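Local coordinates for pfam DUF1093 family protein (Bacillus subtilis, PDB 3NPP), which is of unknown function, this chain being the beta-rich DUF1093 part of a protein that probably carries a signal sequence, at residues Phe6-Gln10 / Lys61-Lys65; Gln10-Ile16 / Leu32-Ala37; Gly26-Leu32 / Glu43-Gly49; Asn55-Lys59 / Trp70-Phe75. One frame throughout, in Å; residues are numbered along the deposited sequence.

In the fold
The four contacts build two antiparallel sheets and the joint between them. Contact 1 and contact 4 lie at the two ends of strand 57-63, on opposite sides of the chain's centre. Contact 1 is a surface contact, held by backbone bonds and a water, with a sulfate between His8 and the second subunit. Contact 4 is partly buried and mixes a salt bridge with aromatic packing. Contact 3 pairs strands 27-35 and 41-48, with a buried apolar face and a more polar, more exposed one. Contact 2, partly buried and nearest the centre, joins the two sheets by a two-bond bridge, an amide-amide bond and a Leu32 cluster. It shares Gln10 with contact 1 and Leu32 with contact 3.

Contact 1 (Phe6-Gln10 / Lys61-Lys65); sequences FIHQQ and KAKGK. With SO4 (sulfate ion), chain O.
Gln10 and Ala62 form a hydrogen-bonded antiparallel pair. Ala62 N gives a bond of 2.8 Å to Gln10 O, and Gln10 N returns one to Ala62 O, arriving 40° out of the carbonyl plane. Two residues on, past the non-hydrogen-bonded pair Gln9-Lys63, Gly64 N donates to His8 O at 2.9 Å. A water donates to His8 O and to Gly64 O, and it accepts from Gln10 NE2, tying the strand ends together. Gln9 lies on the other face. Its extended chain crosses Lys61, with NE2 3.7 Å from Lys61 CD; this is packing, since NE2 is hydrogen-bonded to Asp11 OD2. It also runs alongside Lys63, whose amine turns to Glu68. With CG anti to the backbone N (chi1 177°), the His8 ring presents its ND1 edge to a sulfate and donates to sulfate O3 at 3.0 Å. The sulfate, probably from the crystallisation liquor, also binds Tyr66 and Lys65 of the second subunit. This is an antiparallel ladder between strands 9-15 and 57-63, whose end lies against the second subunit.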
loop_
_atom_site.group_PDB
_atom_site.type_symbol
_atom_site.label_atom_id
_atom_site.label_comp_id
_atom_site.label_asym_id
_atom_site.label_seq_id
_atom_site.Cartn_x
_atom_site.Cartn_y
_atom_site.Cartn_z
ATOM N N PHE A 6 3.611 -8.916 2.682
ATOM C CA PHE A 6 3.076 -9.119 4.067
ATOM C C PHE A 6 2.287 -7.874 4.454
ATOM O O PHE A 6 2.803 -6.971 5.101
ATOM C CB PHE A 6 4.180 -9.443 5.072
ATOM C CG PHE A 6 5.190 -10.466 4.579
ATOM C CD1 PHE A 6 4.774 -11.692 4.064
ATOM C CD2 PHE A 6 6.552 -10.217 4.654
ATOM C CE1 PHE A 6 5.697 -12.631 3.626
ATOM C CE2 PHE A 6 7.485 -11.157 4.201
ATOM C CZ PHE A 6 7.057 -12.361 3.699
ATOM N N ILE A 7 1.038 -7.809 3.982
ATOM C CA ILE A 7 0.246 -6.556 3.992
ATOM C C ILE A 7 -0.419 -6.322 5.364
ATOM O O ILE A 7 -1.250 -7.100 5.794
ATOM C CB ILE A 7 -0.868 -6.505 2.877
ATOM C CG1 ILE A 7 -0.335 -6.924 1.490
ATOM C CG2 ILE A 7 -1.470 -5.067 2.793
ATOM C CD1 ILE A 7 0.869 -6.119 1.001
ATOM N N HIS A 8 -0.053 -5.219 6.014
ATOM C CA HIS A 8 -0.513 -4.865 7.346
ATOM C C HIS A 8 -1.555 -3.757 7.188
ATOM O O HIS A 8 -1.233 -2.679 6.762
ATOM C CB HIS A 8 0.682 -4.364 8.192
ATOM C CG HIS A 8 0.311 -3.909 9.581
ATOM N ND1 HIS A 8 1.197 -3.227 10.397
ATOM C CD2 HIS A 8 -0.810 -4.093 10.318
ATOM C CE1 HIS A 8 0.607 -2.967 11.554
ATOM N NE2 HIS A 8 -0.611 -3.484 11.530
ATOM N N GLN A 9 -2.796 -4.040 7.543
ATOM C CA GLN A 9 -3.864 -3.035 7.496
ATOM C C GLN A 9 -3.929 -2.326 8.848
ATOM O O GLN A 9 -3.880 -2.975 9.891
ATOM C CB GLN A 9 -5.208 -3.692 7.205
ATOM C CG GLN A 9 -6.423 -2.693 7.220
ATOM C CD GLN A 9 -7.689 -3.272 6.601
ATOM O OE1 GLN A 9 -7.633 -3.949 5.587
ATOM N NE2 GLN A 9 -8.845 -2.982 7.211
ATOM N N GLN A 10 -4.119 -1.013 8.819
ATOM C CA GLN A 10 -4.462 -0.261 10.031
ATOM C C GLN A 10 -5.639 0.634 9.762
ATOM O O GLN A 10 -5.923 0.935 8.635
ATOM C CB GLN A 10 -3.244 0.508 10.523
ATOM C CG GLN A 10 -2.244 -0.416 11.222
ATOM C CD GLN A 10 -1.078 0.300 11.815
ATOM O OE1 GLN A 10 -1.163 0.819 12.910
ATOM N NE2 GLN A 10 0.037 0.299 11.114
ATOM N N LYS A 61 -8.625 4.147 6.595
ATOM C CA LYS A 61 -8.043 2.820 6.418
ATOM C C LYS A 61 -6.732 2.966 5.667
ATOM O O LYS A 61 -6.665 3.692 4.650
ATOM C CB LYS A 61 -8.997 1.935 5.655
ATOM C CG LYS A 61 -8.515 0.506 5.444
ATOM C CD LYS A 61 -9.529 -0.346 4.745
ATOM C CE LYS A 61 -9.658 -0.039 3.260
ATOM N NZ LYS A 61 -10.815 -0.765 2.650
ATOM N N ALA A 62 -5.701 2.273 6.159
ATOM C CA ALA A 62 -4.378 2.328 5.609
ATOM C C ALA A 62 -3.874 0.930 5.378
ATOM O O ALA A 62 -4.307 -0.018 6.038
ATOM C CB ALA A 62 -3.434 3.088 6.543
ATOM N N LYS A 63 -2.997 0.798 4.392
ATOM C CA LYS A 63 -2.193 -0.416 4.166
ATOM C C LYS A 63 -0.763 0.030 4.285
ATOM O O LYS A 63 -0.348 0.949 3.564
ATOM C CB LYS A 63 -2.430 -0.984 2.766
ATOM C CG LYS A 63 -3.872 -1.178 2.381
ATOM C CD LYS A 63 -4.606 -2.214 3.204
ATOM C CE LYS A 63 -6.116 -2.232 2.834
ATOM N NZ LYS A 63 -6.324 -2.585 1.371
ATOM N N GLY A 64 -0.009 -0.595 5.172
ATOM C CA GLY A 64 1.301 -0.074 5.575
ATOM C C GLY A 64 1.107 1.344 6.116
ATOM O O GLY A 64 0.213 1.573 6.947
ATOM N N LYS A 65 1.863 2.296 5.572
ATOM C CA LYS A 65 1.717 3.709 5.934
ATOM C C LYS A 65 0.857 4.522 4.948
ATOM O O LYS A 65 0.717 5.738 5.133
ATOM C CB LYS A 65 3.098 4.370 6.131
ATOM C CG LYS A 65 3.815 4.717 4.866
HETATM S S SO4 O . 4.445 -3.828 8.305
HETATM O O1 SO4 O . 5.806 -3.332 8.485
HETATM O O2 SO4 O . 4.274 -5.046 9.158
HETATM O O3 SO4 O . 3.569 -2.722 8.715
HETATM O O4 SO4 O . 4.275 -4.188 6.879
HETATM O O HOH W 1 -0.438 -0.525 8.383
#

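Contact 2 (Gln10-Ile16 / Leu32-Ala37); sequences QDVYVQI and LDGYNA
Tyr13 and Tyr35 form a single hydrogen-bonded antiparallel bridge. Tyr13 N donates to Tyr35 O at 2.8 Å and is almost straight at 178°. Tyr35 N returns a bond to Tyr13 O, lying in the carbonyl plane. Tyr35 O also sits at the edge of the Tyr13 ring, 3.5 Å from CD1. Next to the bridge, Asn36 CA makes a CA-H...O contact of 3.2 Å with Asp11 O.

The polar side-chain bond is at the Gln10 end. Asn36 ND2 donates to Gln10 OE1 at 2.8 Å, and OE1 lies close to the amide plane of Asn36. The two amide planes are turned 65° apart. A chi1 of 79° puts the Asn36 amide beside Gln10. Its OD1 accepts from Lys40 N and Ser38 OG, so both ends of the amide are held. At the other end a water accepts from Gln15 N and donates to Asp33 O.

The apolar part gathers on Leu32 CD1. It meets Ile16 CD1 at 3.6 Å and Val14 CG2 at 4.0 Å, and both chains cross Leu32 at about a right angle. Gly34, with no side chain, brings its CA to 3.1 Å from Tyr13 O and 3.9 Å from Val14 CG1. The tyrosine side chains carry on to helix 80-86. This is a short antiparallel bridge joining strands of two different sheets, 9-15 and 27-35, near the middle of the domain.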
loop_
_atom_site.group_PDB
_atom_site.type_symbol
_atom_site.label_atom_id
_atom_site.label_comp_id
_atom_site.label_asym_id
_atom_site.label_seq_id
_atom_site.Cartn_x
_atom_site.Cartn_y
_atom_site.Cartn_z
ATOM N N GLN A 10 -4.119 -1.013 8.819
ATOM C CA GLN A 10 -4.462 -0.261 10.031
ATOM C C GLN A 10 -5.639 0.634 9.762
ATOM O O GLN A 10 -5.923 0.935 8.635
ATOM C CB GLN A 10 -3.244 0.508 10.523
ATOM C CG GLN A 10 -2.244 -0.416 11.222
ATOM C CD GLN A 10 -1.078 0.300 11.815
ATOM O OE1 GLN A 10 -1.163 0.819 12.910
ATOM N NE2 GLN A 10 0.037 0.299 11.114
ATOM N N ASP A 11 -6.409 0.917 10.796
ATOM C CA ASP A 11 -7.568 1.817 10.707
ATOM C C ASP A 11 -7.371 2.851 11.760
ATOM O O ASP A 11 -7.298 2.504 12.933
ATOM C CB ASP A 11 -8.861 1.069 10.938
ATOM C CG ASP A 11 -9.205 0.157 9.779
ATOM O OD1 ASP A 11 -9.805 0.626 8.789
ATOM O OD2 ASP A 11 -8.840 -1.027 9.828
ATOM N N VAL A 12 -7.299 4.120 11.350
ATOM C CA VAL A 12 -6.993 5.205 12.259
ATOM C C VAL A 12 -8.277 6.007 12.487
ATOM O O VAL A 12 -8.885 6.490 11.549
ATOM C CB VAL A 12 -5.864 6.086 11.696
ATOM C CG1 VAL A 12 -5.537 7.238 12.681
ATOM C CG2 VAL A 12 -4.603 5.218 11.431
ATOM N N TYR A 13 -8.679 6.128 13.733
ATOM C CA TYR A 13 -9.904 6.824 14.123
ATOM C C TYR A 13 -9.562 8.257 14.543
ATOM O O TYR A 13 -8.601 8.479 15.296
ATOM C CB TYR A 13 -10.573 6.082 15.269
ATOM C CG TYR A 13 -11.060 4.703 14.834
ATOM C CD1 TYR A 13 -10.189 3.602 14.843
ATOM C CD2 TYR A 13 -12.388 4.508 14.356
ATOM C CE1 TYR A 13 -10.607 2.356 14.434
ATOM C CE2 TYR A 13 -12.815 3.241 13.943
ATOM C CZ TYR A 13 -11.922 2.171 13.984
ATOM O OH TYR A 13 -12.324 0.900 13.595
ATOM N N VAL A 14 -10.320 9.214 14.022
ATOM C CA VAL A 14 -10.074 10.636 14.244
ATOM C C VAL A 14 -11.387 11.366 14.484
ATOM O O VAL A 14 -12.477 10.857 14.115
ATOM C CB VAL A 14 -9.365 11.282 13.019
ATOM C CG1 VAL A 14 -7.997 10.668 12.812
ATOM C CG2 VAL A 14 -10.227 11.196 11.764
ATOM N N GLN A 15 -11.289 12.543 15.103
ATOM C CA GLN A 15 -12.385 13.494 15.111
ATOM C C GLN A 15 -11.994 14.687 14.272
ATOM O O GLN A 15 -10.870 15.172 14.381
ATOM C CB GLN A 15 -12.746 13.938 16.549
ATOM C CG GLN A 15 -14.023 14.784 16.588
ATOM C CD GLN A 15 -14.503 15.102 17.983
ATOM O OE1 GLN A 15 -13.729 15.172 18.920
ATOM N NE2 GLN A 15 -15.803 15.302 18.115
ATOM N N ILE A 16 -12.938 15.217 13.495
ATOM C CA ILE A 16 -12.692 16.399 12.671
ATOM C C ILE A 16 -12.742 17.627 13.612
ATOM O O ILE A 16 -13.775 18.308 13.736
ATOM C CB ILE A 16 -13.687 16.505 11.460
ATOM C CG1 ILE A 16 -13.732 15.202 10.649
ATOM C CG2 ILE A 16 -13.285 17.665 10.495
ATOM C CD1 ILE A 16 -12.365 14.672 10.188
ATOM N N LEU A 32 -4.672 15.133 11.172
ATOM C CA LEU A 32 -5.266 15.014 12.481
ATOM C C LEU A 32 -4.538 13.949 13.283
ATOM O O LEU A 32 -3.995 13.008 12.705
ATOM C CB LEU A 32 -6.744 14.627 12.333
ATOM C CG LEU A 32 -7.657 15.612 11.581
ATOM C CD1 LEU A 32 -8.993 14.992 11.295
ATOM C CD2 LEU A 32 -7.816 16.898 12.378
ATOM N N ASP A 33 -4.544 14.099 14.621
ATOM C CA ASP A 33 -4.090 13.044 15.511
ATOM C C ASP A 33 -5.206 12.073 15.712
ATOM O O ASP A 33 -6.353 12.473 15.842
ATOM C CB ASP A 33 -3.639 13.594 16.870
ATOM C CG ASP A 33 -2.353 14.388 16.778
ATOM O OD1 ASP A 33 -1.546 14.191 15.828
ATOM O OD2 ASP A 33 -2.149 15.206 17.677
ATOM N N GLY A 34 -4.872 10.796 15.782
ATOM C CA GLY A 34 -5.878 9.741 15.903
ATOM C C GLY A 34 -5.336 8.529 16.602
ATOM O O GLY A 34 -4.246 8.575 17.161
ATOM N N TYR A 35 -6.124 7.463 16.619
ATOM C CA TYR A 35 -5.741 6.236 17.289
ATOM C C TYR A 35 -6.057 5.074 16.388
ATOM O O TYR A 35 -7.120 5.063 15.750
ATOM C CB TYR A 35 -6.442 6.135 18.664
ATOM C CG TYR A 35 -5.984 7.261 19.603
ATOM C CD1 TYR A 35 -6.595 8.518 19.565
ATOM C CD2 TYR A 35 -4.853 7.107 20.423
ATOM C CE1 TYR A 35 -6.128 9.585 20.350
ATOM C CE2 TYR A 35 -4.390 8.175 21.250
ATOM C CZ TYR A 35 -5.037 9.404 21.185
ATOM O OH TYR A 35 -4.615 10.460 21.945
ATOM N N ASN A 36 -5.156 4.089 16.314
ATOM C CA ASN A 36 -5.443 2.888 15.532
ATOM C C ASN A 36 -6.343 1.946 16.320
ATOM O O ASN A 36 -6.789 2.316 17.436
ATOM C CB ASN A 36 -4.158 2.256 14.942
ATOM C CG ASN A 36 -3.343 1.427 15.949
ATOM O OD1 ASN A 36 -3.618 1.375 17.164
ATOM N ND2 ASN A 36 -2.318 0.762 15.418
ATOM N N ALA A 37 -6.638 0.766 15.765
ATOM C CA ALA A 37 -7.591 -0.178 16.375
ATOM C C ALA A 37 -7.114 -0.724 17.708
ATOM O O ALA A 37 -7.928 -1.076 18.528
ATOM C CB ALA A 37 -7.921 -1.332 15.436
HETATM O O HOH W 2 -8.729 13.500 16.157
#

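Contact 3 (Gly26-Leu32 / Glu43-Gly49). With SO4 (sulfate ion), chain I.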
loop_
_atom_site.group_PDB
_atom_site.type_symbol
_atom_site.label_atom_id
_atom_site.label_comp_id
_atom_site.label_asym_id
_atom_site.label_seq_id
_atom_site.Cartn_x
_atom_site.Cartn_y
_atom_site.Cartn_z
ATOM N N GLY A 26 -11.359 20.449 -6.025
ATOM C CA GLY A 26 -12.430 19.788 -5.293
ATOM C C GLY A 26 -12.069 18.988 -4.055
ATOM O O GLY A 26 -12.877 18.191 -3.604
ATOM N N GLY A 27 -10.867 19.185 -3.506
ATOM C CA GLY A 27 -10.391 18.405 -2.353
ATOM C C GLY A 27 -10.326 19.211 -1.070
ATOM O O GLY A 27 -10.180 20.450 -1.096
ATOM N N THR A 28 -10.387 18.508 0.047
ATOM C CA THR A 28 -10.154 19.082 1.368
ATOM C C THR A 28 -9.183 18.147 2.099
ATOM O O THR A 28 -9.448 16.965 2.227
ATOM C CB THR A 28 -11.472 19.273 2.123
ATOM O OG1 THR A 28 -12.339 20.107 1.341
ATOM C CG2 THR A 28 -11.254 19.934 3.511
ATOM N N GLU A 29 -8.050 18.693 2.534
ATOM C CA GLU A 29 -7.037 17.962 3.269
ATOM C C GLU A 29 -7.258 18.117 4.782
ATOM O O GLU A 29 -7.590 19.202 5.225
ATOM C CB GLU A 29 -5.685 18.546 2.923
ATOM C CG GLU A 29 -4.513 17.724 3.458
ATOM C CD GLU A 29 -3.174 18.209 2.972
ATOM O OE1 GLU A 29 -3.123 19.254 2.265
ATOM O OE2 GLU A 29 -2.163 17.499 3.270
ATOM N N TYR A 30 -7.050 17.042 5.550
ATOM C CA TYR A 30 -7.031 17.095 7.022
ATOM C C TYR A 30 -5.778 16.399 7.484
ATOM O O TYR A 30 -5.423 15.380 6.914
ATOM C CB TYR A 30 -8.249 16.377 7.619
ATOM C CG TYR A 30 -9.546 17.030 7.239
ATOM C CD1 TYR A 30 -10.205 16.675 6.068
ATOM C CD2 TYR A 30 -10.103 18.034 8.032
ATOM C CE1 TYR A 30 -11.426 17.303 5.709
ATOM C CE2 TYR A 30 -11.288 18.656 7.669
ATOM C CZ TYR A 30 -11.939 18.284 6.503
ATOM O OH TYR A 30 -13.103 18.934 6.124
ATOM N N THR A 31 -5.081 16.977 8.458
ATOM C CA THR A 31 -3.986 16.299 9.164
ATOM C C THR A 31 -4.342 16.305 10.635
ATOM O O THR A 31 -4.337 17.359 11.262
ATOM C CB THR A 31 -2.642 16.982 8.935
ATOM O OG1 THR A 31 -2.271 16.855 7.560
ATOM C CG2 THR A 31 -1.540 16.328 9.810
ATOM N N LEU A 32 -4.672 15.133 11.172
ATOM C CA LEU A 32 -5.266 15.014 12.481
ATOM C C LEU A 32 -4.538 13.949 13.283
ATOM O O LEU A 32 -3.995 13.008 12.705
ATOM C CB LEU A 32 -6.744 14.627 12.333
ATOM C CG LEU A 32 -7.657 15.612 11.581
ATOM C CD1 LEU A 32 -8.993 14.992 11.295
ATOM C CD2 LEU A 32 -7.816 16.898 12.378
ATOM N N GLU A 43 -0.611 10.006 13.548
ATOM C CA GLU A 43 -0.943 11.212 12.787
ATOM C C GLU A 43 -1.329 10.753 11.414
ATOM O O GLU A 43 -0.618 9.972 10.812
ATOM C CB GLU A 43 0.254 12.157 12.730
ATOM C CG GLU A 43 -0.062 13.563 12.083
ATOM C CD GLU A 43 1.204 14.270 11.582
ATOM O OE1 GLU A 43 1.897 14.887 12.416
ATOM O OE2 GLU A 43 1.513 14.177 10.351
ATOM N N VAL A 44 -2.460 11.236 10.911
ATOM C CA VAL A 44 -2.934 10.842 9.598
ATOM C C VAL A 44 -3.251 12.096 8.762
ATOM O O VAL A 44 -3.889 13.015 9.248
ATOM C CB VAL A 44 -4.142 9.868 9.717
ATOM C CG1 VAL A 44 -5.309 10.477 10.513
ATOM C CG2 VAL A 44 -4.576 9.385 8.343
ATOM N N THR A 45 -2.739 12.122 7.538
ATOM C CA THR A 45 -3.084 13.080 6.516
ATOM C C THR A 45 -3.926 12.362 5.474
ATOM O O THR A 45 -3.514 11.344 4.969
ATOM C CB THR A 45 -1.831 13.623 5.866
ATOM O OG1 THR A 45 -1.143 14.413 6.822
ATOM C CG2 THR A 45 -2.138 14.475 4.630
ATOM N N PHE A 46 -5.101 12.897 5.173
ATOM C CA PHE A 46 -5.987 12.318 4.217
ATOM C C PHE A 46 -6.808 13.410 3.541
ATOM O O PHE A 46 -6.847 14.568 4.018
ATOM C CB PHE A 46 -6.883 11.296 4.891
ATOM C CG PHE A 46 -7.820 11.884 5.934
ATOM C CD1 PHE A 46 -7.386 12.105 7.230
ATOM C CD2 PHE A 46 -9.130 12.210 5.604
ATOM C CE1 PHE A 46 -8.236 12.621 8.163
ATOM C CE2 PHE A 46 -9.984 12.751 6.535
ATOM C CZ PHE A 46 -9.560 12.949 7.803
ATOM N N PHE A 47 -7.461 13.046 2.442
ATOM C CA PHE A 47 -8.226 14.003 1.626
ATOM C C PHE A 47 -9.647 13.498 1.440
ATOM O O PHE A 47 -9.850 12.303 1.286
ATOM C CB PHE A 47 -7.577 14.207 0.263
ATOM C CG PHE A 47 -6.224 14.821 0.328
ATOM C CD1 PHE A 47 -5.111 14.046 0.635
ATOM C CD2 PHE A 47 -6.043 16.169 0.061
ATOM C CE1 PHE A 47 -3.843 14.608 0.705
ATOM C CE2 PHE A 47 -4.783 16.735 0.118
ATOM C CZ PHE A 47 -3.678 15.947 0.440
ATOM N N ALA A 48 -10.624 14.402 1.462
ATOM C CA ALA A 48 -11.999 14.068 1.107
ATOM C C ALA A 48 -12.418 14.943 -0.057
ATOM O O ALA A 48 -11.916 16.052 -0.217
ATOM C CB ALA A 48 -12.934 14.265 2.321
ATOM N N GLY A 49 -13.353 14.451 -0.866
ATOM C CA GLY A 49 -13.918 15.202 -1.990
ATOM C C GLY A 49 -14.962 16.236 -1.620
ATOM O O GLY A 49 -15.578 16.822 -2.520
HETATM S S SO4 I . -11.630 23.965 -7.089
HETATM O O1 SO4 I . -10.677 23.817 -6.026
HETATM O O2 SO4 I . -12.301 25.234 -6.965
HETATM O O3 SO4 I . -10.943 23.884 -8.372
HETATM O O4 SO4 I . -12.635 22.920 -6.925
#
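Tyr30 and Phe46 pack together on the buried side of the ladder. Tyr30 CB lies over one face of the Phe46 ring, 4.0 Å from its centroid, as a CH-pi contact. The two rings are nearly parallel, 24° apart, but slid so far that they barely overlap. Phe46 CG stands between its backbone N and carbonyl carbon (chi1 64°), which brings the ring toward Tyr30. Leu32 CD1 meets the edge of this ring, 4.0 Å from Phe46 CE1. Ile16, Leu58 and Val60 add to this face, and Tyr30 OH is bonded to Leu52 N.

Paired N-H...O bonds join Thr28 with Ala48, Tyr30 with Phe46 and Leu32 with Val44. They make strands 27-35 and 41-48 a regular antiparallel beta hairpin. Glu43 and Val44 also pair in a parallel ladder with a strand of the second subunit, so the sheet continues across the interface.

The opposite face is more open to solvent and more polar, though Asn4 and Pro5 of the second subunit pack on Thr45 and Phe47. Thr31 OG1 and Thr45 OG1 share a hydrogen bond of 2.8 Å. The extended Glu29 chain lies alongside Phe47, with CG over the ring face, 3.9 Å from the centroid. Its carboxylate plane is tilted 26° from the ring, and OE2 comes 3.3 Å from Thr45 CG2. At the far end Gly26 N makes two weak bonds to a sulfate, which His22 also binds.

Contact 4 (Asn55-Lys59 / Trp70-Phe75); sequences NAYLK and WEEVKF
Lys59 and Glu71 lie side by side, pointing the same way, on neighbouring strands. Lys59 CB packs on Val73 CG1 at 3.9 Å. The lysine chain leaves with CG anti to the backbone N (chi1 178°), then bends at chi3 and chi4. The bends bring its end alongside the Glu71 carboxylate. CE comes 3.1 Å from Glu71 OE1. At the tip, NZ reaches the same oxygen at 3.0 Å, a salt bridge whose hydrogen bond is weak. NZ also has a long, weak ion pair with Asp11. In the backbone, Lys59 N donates to Glu71 O at 2.8 Å, and Glu71 N returns a more bent bond to Lys59 O.

Tyr57 is on the same face as Lys59. Its ring meets Phe75 obliquely, with planes 56° apart and Tyr57 CZ 3.6 Å from Phe75 CD1. Phe75 CB adds an off-centre CH-pi contact with the tyrosine ring. On the other face, Leu58 CD2 touches Trp70 CE3 at 3.9 Å, where Leu52 joins the packing. A water accepts from Tyr57 N and donates to Glu72 OE2 and Val73 O.

These strands form the beta hairpin 57-63 and 66-73. Tyr57 and Phe75 meet through apolar and CH-pi contacts just beyond the second hairpin strand. The lysine charge is probably balanced mainly by Glu71, with at most a minor part from Asp11.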
loop_
_atom_site.group_PDB
_atom_site.type_symbol
_atom_site.label_atom_id
_atom_site.label_comp_id
_atom_site.label_asym_id
_atom_site.label_seq_id
_atom_site.Cartn_x
_atom_site.Cartn_y
_atom_site.Cartn_z
ATOM N N ASN A 55 -16.504 18.136 14.078
ATOM C CA ASN A 55 -16.741 17.142 15.133
ATOM C C ASN A 55 -17.293 15.764 14.728
ATOM O O ASN A 55 -17.488 14.922 15.591
ATOM C CB ASN A 55 -17.529 17.758 16.317
ATOM C CG ASN A 55 -16.816 18.939 16.916
ATOM O OD1 ASN A 55 -15.587 18.980 16.952
ATOM N ND2 ASN A 55 -17.572 19.891 17.417
ATOM N N ALA A 56 -17.425 15.497 13.432
ATOM C CA ALA A 56 -17.669 14.139 12.945
ATOM C C ALA A 56 -16.492 13.215 13.312
ATOM O O ALA A 56 -15.347 13.677 13.476
ATOM C CB ALA A 56 -17.880 14.152 11.417
ATOM N N TYR A 57 -16.793 11.923 13.505
ATOM C CA TYR A 57 -15.757 10.915 13.711
ATOM C C TYR A 57 -15.527 10.126 12.416
ATOM O O TYR A 57 -16.501 9.732 11.716
ATOM C CB TYR A 57 -16.119 9.996 14.865
ATOM C CG TYR A 57 -16.238 10.704 16.197
ATOM C CD1 TYR A 57 -15.114 10.964 16.976
ATOM C CD2 TYR A 57 -17.460 11.118 16.670
ATOM C CE1 TYR A 57 -15.211 11.615 18.190
ATOM C CE2 TYR A 57 -17.584 11.780 17.909
ATOM C CZ TYR A 57 -16.459 12.027 18.657
ATOM O OH TYR A 57 -16.571 12.688 19.869
ATOM N N LEU A 58 -14.259 9.896 12.098
ATOM C CA LEU A 58 -13.868 9.257 10.844
ATOM C C LEU A 58 -12.971 8.063 11.138
ATOM O O LEU A 58 -12.207 8.090 12.110
ATOM C CB LEU A 58 -13.119 10.250 9.936
ATOM C CG LEU A 58 -13.812 10.668 8.632
ATOM C CD1 LEU A 58 -15.108 11.500 8.930
ATOM C CD2 LEU A 58 -12.841 11.459 7.738
ATOM N N LYS A 59 -13.106 7.025 10.314
ATOM C CA LYS A 59 -12.176 5.913 10.243
ATOM C C LYS A 59 -11.387 6.044 8.898
ATOM O O LYS A 59 -11.987 6.038 7.827
ATOM C CB LYS A 59 -12.963 4.592 10.293
ATOM C CG LYS A 59 -12.105 3.308 10.184
ATOM C CD LYS A 59 -12.977 2.016 10.190
ATOM C CE LYS A 59 -13.826 1.847 8.869
ATOM N NZ LYS A 59 -13.241 1.885 7.323
ATOM N N TRP A 70 -11.535 6.935 3.501
ATOM C CA TRP A 70 -12.157 7.527 4.705
ATOM C C TRP A 70 -13.603 7.069 4.797
ATOM O O TRP A 70 -14.228 6.827 3.778
ATOM C CB TRP A 70 -12.081 9.046 4.667
ATOM C CG TRP A 70 -12.912 9.712 3.662
ATOM C CD1 TRP A 70 -12.544 10.055 2.386
ATOM C CD2 TRP A 70 -14.247 10.202 3.844
ATOM N NE1 TRP A 70 -13.584 10.708 1.757
ATOM C CE2 TRP A 70 -14.648 10.794 2.619
ATOM C CE3 TRP A 70 -15.160 10.165 4.916
ATOM C CZ2 TRP A 70 -15.924 11.366 2.437
ATOM C CZ3 TRP A 70 -16.442 10.749 4.741
ATOM C CH2 TRP A 70 -16.801 11.347 3.532
ATOM N N GLU A 71 -14.130 6.988 6.027
ATOM C CA GLU A 71 -15.505 6.585 6.258
ATOM C C GLU A 71 -15.962 7.234 7.547
ATOM O O GLU A 71 -15.276 7.135 8.545
ATOM C CB GLU A 71 -15.612 5.062 6.378
ATOM C CG GLU A 71 -17.010 4.554 6.729
ATOM C CD GLU A 71 -17.146 3.059 6.697
ATOM O OE1 GLU A 71 -16.151 2.363 6.946
ATOM O OE2 GLU A 71 -18.267 2.575 6.422
ATOM N N GLU A 72 -17.128 7.878 7.540
ATOM C CA GLU A 72 -17.654 8.432 8.795
ATOM C C GLU A 72 -18.152 7.267 9.656
ATOM O O GLU A 72 -18.812 6.357 9.138
ATOM C CB GLU A 72 -18.782 9.440 8.578
ATOM C CG GLU A 72 -19.294 10.102 9.955
ATOM C CD GLU A 72 -20.433 11.063 9.805
ATOM O OE1 GLU A 72 -21.023 11.142 8.721
ATOM O OE2 GLU A 72 -20.742 11.754 10.801
ATOM N N VAL A 73 -17.845 7.328 10.958
ATOM C CA VAL A 73 -18.381 6.394 11.986
ATOM C C VAL A 73 -18.983 7.185 13.153
ATOM O O VAL A 73 -18.800 8.401 13.243
ATOM C CB VAL A 73 -17.280 5.424 12.504
ATOM C CG1 VAL A 73 -16.724 4.550 11.349
ATOM C CG2 VAL A 73 -16.136 6.197 13.193
ATOM N N LYS A 74 -19.761 6.514 14.011
ATOM C CA LYS A 74 -20.279 7.139 15.235
ATOM C C LYS A 74 -19.396 6.772 16.395
ATOM O O LYS A 74 -18.816 5.709 16.399
ATOM C CB LYS A 74 -21.715 6.705 15.538
ATOM C CG LYS A 74 -22.729 6.849 14.404
ATOM C CD LYS A 74 -22.914 8.253 13.898
ATOM C CE LYS A 74 -23.894 9.013 14.712
ATOM N NZ LYS A 74 -23.951 10.433 14.152
ATOM N N PHE A 75 -19.341 7.652 17.408
ATOM C CA PHE A 75 -18.454 7.503 18.555
ATOM C C PHE A 75 -18.641 6.146 19.221
ATOM O O PHE A 75 -17.676 5.436 19.492
ATOM C CB PHE A 75 -18.726 8.633 19.555
ATOM C CG PHE A 75 -17.902 8.561 20.804
ATOM C CD1 PHE A 75 -16.648 9.160 20.860
ATOM C CD2 PHE A 75 -18.383 7.942 21.920
ATOM C CE1 PHE A 75 -15.866 9.097 22.007
ATOM C CE2 PHE A 75 -17.609 7.886 23.110
ATOM C CZ PHE A 75 -16.360 8.468 23.147
HETATM O O HOH W 3 -19.564 10.947 12.996
#